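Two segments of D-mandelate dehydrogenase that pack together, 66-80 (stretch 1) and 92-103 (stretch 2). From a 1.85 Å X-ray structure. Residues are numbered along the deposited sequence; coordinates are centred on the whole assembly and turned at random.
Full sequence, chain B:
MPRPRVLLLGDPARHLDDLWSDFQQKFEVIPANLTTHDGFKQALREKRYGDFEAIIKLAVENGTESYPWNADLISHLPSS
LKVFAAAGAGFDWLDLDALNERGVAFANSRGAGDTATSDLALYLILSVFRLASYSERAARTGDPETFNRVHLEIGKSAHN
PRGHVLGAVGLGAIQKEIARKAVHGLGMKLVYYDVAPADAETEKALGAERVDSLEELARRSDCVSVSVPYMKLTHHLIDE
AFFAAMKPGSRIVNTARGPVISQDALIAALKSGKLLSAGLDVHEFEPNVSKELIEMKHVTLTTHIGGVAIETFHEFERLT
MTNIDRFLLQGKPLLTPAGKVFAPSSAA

Stretch 1 66-80: SYPWNADLISHLPSS
Stretch 2 (92-103) DWLDLDALNERG

Stretches 66-80 and 92-103 of D-mandelate dehydrogenase pack through a single backbone bridge, flanked by an aromatic cluster at one end and, at the other, by an apolar patch built by Ile 74 and Leu 77 against Ala 98 and Leu 99, which Arg 102 closes; together they bury 677 Å². The two chains run in the same direction, with Pro 68, Trp 69 (phi/psi -83/72) and Asn 70 level with Trp 93, Leu 94 (-117/129) and Asp 95 (-87/85) (CA-CA 4.9, 4.9 and 5.4 Å). Trp 69 supplies both bridging bonds: its N donates to Trp 93 O (2.8 Å) and its O accepts from Asp 95 N (3.0 Å).

A cis peptide precedes Pro 68. Before it, Tyr 67 (chi1 m, phi/psi -70/149) lays its ring almost parallel to the five-membered ring of Trp 93 (chi1 p, chi2 -94°) in an offset stack, centroids 4.0 Å apart and planes at 4°. Trp 93 CB sits over the same tyrosine ring, 3.7 Å from its centroid. The six-membered ring of Trp 93 turns its edge toward the face of Trp 69 (m, chi2 66°) in an offset edge-to-face pair with its five-membered ring, centroids 5.4 Å apart and planes at 67°; Trp 69 NE1 is anchored on Ser 66 OG at 2.9 Å.

Both chains then enter helices, starting at Ala 71 and Leu 96, behind similar caps: Asn 70 (p) OD1 accepts from Leu 73 N at 3.0 Å, and Asp 95 (t) OD1 from Ala 98 N at 3.1 Å, each satisfying a first-turn amide that lacks a carbonyl of a preceding turn. A water joins Asp 95 OD2 (2.6 Å) to Ala 71 N (3.1 Å). Ile 74 (m, t) points toward the second helix, its CD1 4.1 Å from Ala 98 CB and 4.4 Å from Leu 99 CB.

After a type I turn from Ile 74 to Leu 77, Leu 77 CD1 meets Leu 99 CD1 at 4.2 Å. Arg 102 (m, t, p; chi4 76°) bends over this turn, a guanidinium face over Ile 74 O and Ser 75 O; its NH2 donates a weak hydrogen bond to Leu 77 O (2.9 Å, angle 130°), while its NE donates to a water (2.9 Å) held by Pro 78 O (3.0 Å).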

# COMPACT_ATOMS: atom_id res chain seq x y z
N SER B 66 -5.99 -14.82 32.12
CA SER B 66 -5.63 -16.22 32.42
C SER B 66 -4.17 -16.65 32.16
O SER B 66 -3.74 -17.67 32.69
CB SER B 66 -6.60 -17.21 31.73
OG SER B 66 -6.46 -17.22 30.32
N TYR B 67 -3.42 -15.88 31.36
CA TYR B 67 -2.09 -16.31 30.88
C TYR B 67 -1.04 -16.34 32.03
O TYR B 67 -1.13 -15.55 32.97
CB TYR B 67 -1.55 -15.40 29.77
CG TYR B 67 -2.31 -15.28 28.44
CD1 TYR B 67 -3.38 -16.12 28.10
CD2 TYR B 67 -1.92 -14.30 27.52
CE1 TYR B 67 -4.07 -15.96 26.85
CE2 TYR B 67 -2.57 -14.15 26.29
CZ TYR B 67 -3.65 -14.97 25.96
OH TYR B 67 -4.27 -14.78 24.75
N PRO B 68 -0.05 -17.25 31.95
CA PRO B 68 0.13 -18.30 30.94
C PRO B 68 -0.71 -19.55 31.26
O PRO B 68 -1.04 -19.80 32.44
CB PRO B 68 1.62 -18.65 31.05
CG PRO B 68 1.93 -18.43 32.53
CD PRO B 68 1.06 -17.26 32.94
N TRP B 69 -1.04 -20.30 30.21
CA TRP B 69 -1.56 -21.67 30.34
C TRP B 69 -0.34 -22.61 30.49
O TRP B 69 0.04 -23.35 29.57
CB TRP B 69 -2.51 -22.03 29.16
CG TRP B 69 -3.91 -21.42 29.34
CD1 TRP B 69 -4.23 -20.07 29.34
CD2 TRP B 69 -5.16 -22.12 29.58
NE1 TRP B 69 -5.59 -19.91 29.56
CE2 TRP B 69 -6.17 -21.14 29.72
CE3 TRP B 69 -5.50 -23.47 29.71
CZ2 TRP B 69 -7.52 -21.47 29.97
CZ3 TRP B 69 -6.86 -23.81 29.95
CH2 TRP B 69 -7.84 -22.80 30.09
N ASN B 70 0.29 -22.53 31.67
CA ASN B 70 1.46 -23.36 31.99
C ASN B 70 1.07 -24.75 32.54
O ASN B 70 -0.12 -25.04 32.74
CB ASN B 70 2.45 -22.62 32.94
CG ASN B 70 1.83 -22.19 34.29
OD1 ASN B 70 0.70 -22.55 34.63
ND2 ASN B 70 2.59 -21.41 35.06
N ALA B 71 2.08 -25.59 32.77
CA ALA B 71 1.87 -26.92 33.38
C ALA B 71 1.07 -26.90 34.70
O ALA B 71 0.20 -27.78 34.91
CB ALA B 71 3.22 -27.63 33.57
N ASP B 72 1.38 -25.95 35.60
CA ASP B 72 0.67 -25.86 36.90
C ASP B 72 -0.83 -25.56 36.75
O ASP B 72 -1.65 -26.19 37.41
CB ASP B 72 1.32 -24.85 37.87
CG ASP B 72 0.77 -24.97 39.31
OD1 ASP B 72 0.88 -26.05 39.93
OD2 ASP B 72 0.21 -23.99 39.84
N LEU B 73 -1.17 -24.57 35.91
CA LEU B 73 -2.59 -24.26 35.60
C LEU B 73 -3.31 -25.49 35.00
O LEU B 73 -4.41 -25.88 35.46
CB LEU B 73 -2.65 -23.04 34.65
CG LEU B 73 -4.04 -22.48 34.24
CD1 LEU B 73 -3.97 -21.03 33.87
CD2 LEU B 73 -4.65 -23.30 33.08
N ILE B 74 -2.69 -26.09 33.98
CA ILE B 74 -3.25 -27.24 33.25
C ILE B 74 -3.51 -28.47 34.16
O ILE B 74 -4.49 -29.23 33.95
CB ILE B 74 -2.35 -27.58 32.01
CG1 ILE B 74 -2.49 -26.48 30.94
CG2 ILE B 74 -2.64 -28.96 31.42
CD1 ILE B 74 -1.43 -26.53 29.81
N SER B 75 -2.66 -28.65 35.17
CA SER B 75 -2.78 -29.77 36.12
C SER B 75 -4.10 -29.75 36.91
O SER B 75 -4.50 -30.77 37.49
CB SER B 75 -1.57 -29.82 37.09
OG SER B 75 -1.69 -28.88 38.16
N HIS B 76 -4.79 -28.60 36.94
CA HIS B 76 -6.05 -28.49 37.70
C HIS B 76 -7.31 -28.51 36.83
O HIS B 76 -8.39 -28.30 37.35
CB HIS B 76 -6.04 -27.23 38.58
CG HIS B 76 -4.92 -27.22 39.58
ND1 HIS B 76 -4.78 -28.18 40.56
CD2 HIS B 76 -3.86 -26.38 39.73
CE1 HIS B 76 -3.70 -27.93 41.28
NE2 HIS B 76 -3.12 -26.85 40.79
N LEU B 77 -7.17 -28.72 35.52
CA LEU B 77 -8.36 -28.81 34.65
C LEU B 77 -9.13 -30.13 34.90
O LEU B 77 -8.52 -31.16 35.20
CB LEU B 77 -7.95 -28.66 33.18
CG LEU B 77 -7.36 -27.32 32.72
CD1 LEU B 77 -6.49 -27.49 31.45
CD2 LEU B 77 -8.48 -26.26 32.49
N PRO B 78 -10.48 -30.11 34.80
CA PRO B 78 -11.22 -31.37 35.05
C PRO B 78 -10.93 -32.46 33.99
O PRO B 78 -10.73 -32.16 32.81
CB PRO B 78 -12.70 -30.93 34.99
CG PRO B 78 -12.70 -29.69 34.11
CD PRO B 78 -11.38 -28.99 34.44
N SER B 79 -10.90 -33.73 34.41
CA SER B 79 -10.58 -34.85 33.49
C SER B 79 -11.64 -35.10 32.40
O SER B 79 -11.36 -35.80 31.40
CB SER B 79 -10.29 -36.13 34.27
OG SER B 79 -8.93 -36.11 34.69
N SER B 80 -12.83 -34.53 32.60
CA SER B 80 -13.92 -34.49 31.58
C SER B 80 -13.58 -33.67 30.31
O SER B 80 -14.24 -33.81 29.25
CB SER B 80 -15.19 -33.88 32.22
OG SER B 80 -14.95 -32.55 32.71
N ASP B 92 2.36 -18.08 22.11
CA ASP B 92 3.42 -18.12 23.10
C ASP B 92 2.90 -18.41 24.52
O ASP B 92 3.69 -18.73 25.40
CB ASP B 92 4.20 -16.80 23.09
N TRP B 93 1.59 -18.27 24.74
CA TRP B 93 0.99 -18.40 26.09
C TRP B 93 0.58 -19.84 26.50
O TRP B 93 0.20 -20.05 27.66
CB TRP B 93 -0.23 -17.46 26.22
CG TRP B 93 -1.23 -17.56 25.10
CD1 TRP B 93 -1.28 -16.78 23.96
CD2 TRP B 93 -2.34 -18.47 25.00
NE1 TRP B 93 -2.33 -17.15 23.17
CE2 TRP B 93 -3.00 -18.19 23.77
CE3 TRP B 93 -2.85 -19.50 25.83
CZ2 TRP B 93 -4.14 -18.90 23.34
CZ3 TRP B 93 -4.01 -20.20 25.39
CH2 TRP B 93 -4.63 -19.90 24.16
N LEU B 94 0.69 -20.81 25.59
CA LEU B 94 0.18 -22.18 25.82
C LEU B 94 1.26 -23.27 25.83
O LEU B 94 2.05 -23.37 24.88
CB LEU B 94 -0.89 -22.54 24.78
CG LEU B 94 -1.54 -23.95 24.82
CD1 LEU B 94 -2.45 -24.09 26.01
CD2 LEU B 94 -2.32 -24.22 23.53
N ASP B 95 1.26 -24.10 26.89
CA ASP B 95 2.11 -25.31 26.96
C ASP B 95 1.33 -26.45 26.29
O ASP B 95 0.60 -27.22 26.95
CB ASP B 95 2.50 -25.64 28.42
CG ASP B 95 3.50 -26.81 28.54
OD1 ASP B 95 3.61 -27.64 27.60
OD2 ASP B 95 4.16 -26.93 29.61
N LEU B 96 1.46 -26.53 24.96
CA LEU B 96 0.68 -27.49 24.16
C LEU B 96 0.98 -28.97 24.47
O LEU B 96 0.06 -29.82 24.47
CB LEU B 96 0.83 -27.21 22.64
CG LEU B 96 0.03 -28.08 21.64
CD1 LEU B 96 -1.51 -28.02 21.90
CD2 LEU B 96 0.35 -27.64 20.21
N ASP B 97 2.24 -29.29 24.74
CA ASP B 97 2.55 -30.68 25.13
C ASP B 97 1.88 -31.11 26.46
O ASP B 97 1.41 -32.25 26.58
CB ASP B 97 4.07 -30.95 25.14
CG ASP B 97 4.70 -30.89 23.72
OD1 ASP B 97 3.99 -30.96 22.69
OD2 ASP B 97 5.94 -30.78 23.64
N ALA B 98 1.83 -30.21 27.43
CA ALA B 98 1.15 -30.50 28.71
C ALA B 98 -0.37 -30.72 28.53
O ALA B 98 -0.96 -31.57 29.21
CB ALA B 98 1.42 -29.43 29.75
N LEU B 99 -0.99 -29.93 27.66
CA LEU B 99 -2.43 -30.08 27.34
C LEU B 99 -2.73 -31.43 26.67
O LEU B 99 -3.62 -32.16 27.10
CB LEU B 99 -2.90 -28.90 26.46
CG LEU B 99 -4.41 -28.75 26.25
CD1 LEU B 99 -5.17 -28.43 27.55
CD2 LEU B 99 -4.72 -27.67 25.20
N ASN B 100 -1.98 -31.77 25.62
CA ASN B 100 -2.13 -33.07 24.93
C ASN B 100 -1.88 -34.30 25.84
O ASN B 100 -2.53 -35.34 25.64
CB ASN B 100 -1.22 -33.15 23.69
CG ASN B 100 -1.67 -32.24 22.52
OD1 ASN B 100 -2.82 -31.75 22.45
ND2 ASN B 100 -0.74 -32.02 21.60
N GLU B 101 -0.96 -34.17 26.81
CA GLU B 101 -0.70 -35.23 27.81
C GLU B 101 -1.94 -35.61 28.61
O GLU B 101 -2.10 -36.78 28.99
CB GLU B 101 0.47 -34.82 28.75
CG GLU B 101 0.82 -35.81 29.90
CD GLU B 101 2.02 -35.34 30.75
OE1 GLU B 101 1.96 -34.24 31.33
OE2 GLU B 101 3.03 -36.07 30.82
N ARG B 102 -2.84 -34.64 28.83
CA ARG B 102 -4.13 -34.87 29.53
C ARG B 102 -5.24 -35.39 28.60
O ARG B 102 -6.41 -35.50 29.02
CB ARG B 102 -4.61 -33.59 30.24
CG ARG B 102 -3.79 -33.17 31.44
CD ARG B 102 -4.41 -31.98 32.18
NE ARG B 102 -5.48 -32.32 33.13
CZ ARG B 102 -5.30 -32.86 34.34
NH1 ARG B 102 -4.08 -33.21 34.78
NH2 ARG B 102 -6.36 -33.09 35.11
N GLY B 103 -4.89 -35.70 27.35
CA GLY B 103 -5.87 -36.21 26.39
C GLY B 103 -6.81 -35.15 25.83
O GLY B 103 -7.89 -35.48 25.37
O HOH W 1 4.53 -24.74 31.02
O HOH W 2 -8.00 -32.05 31.69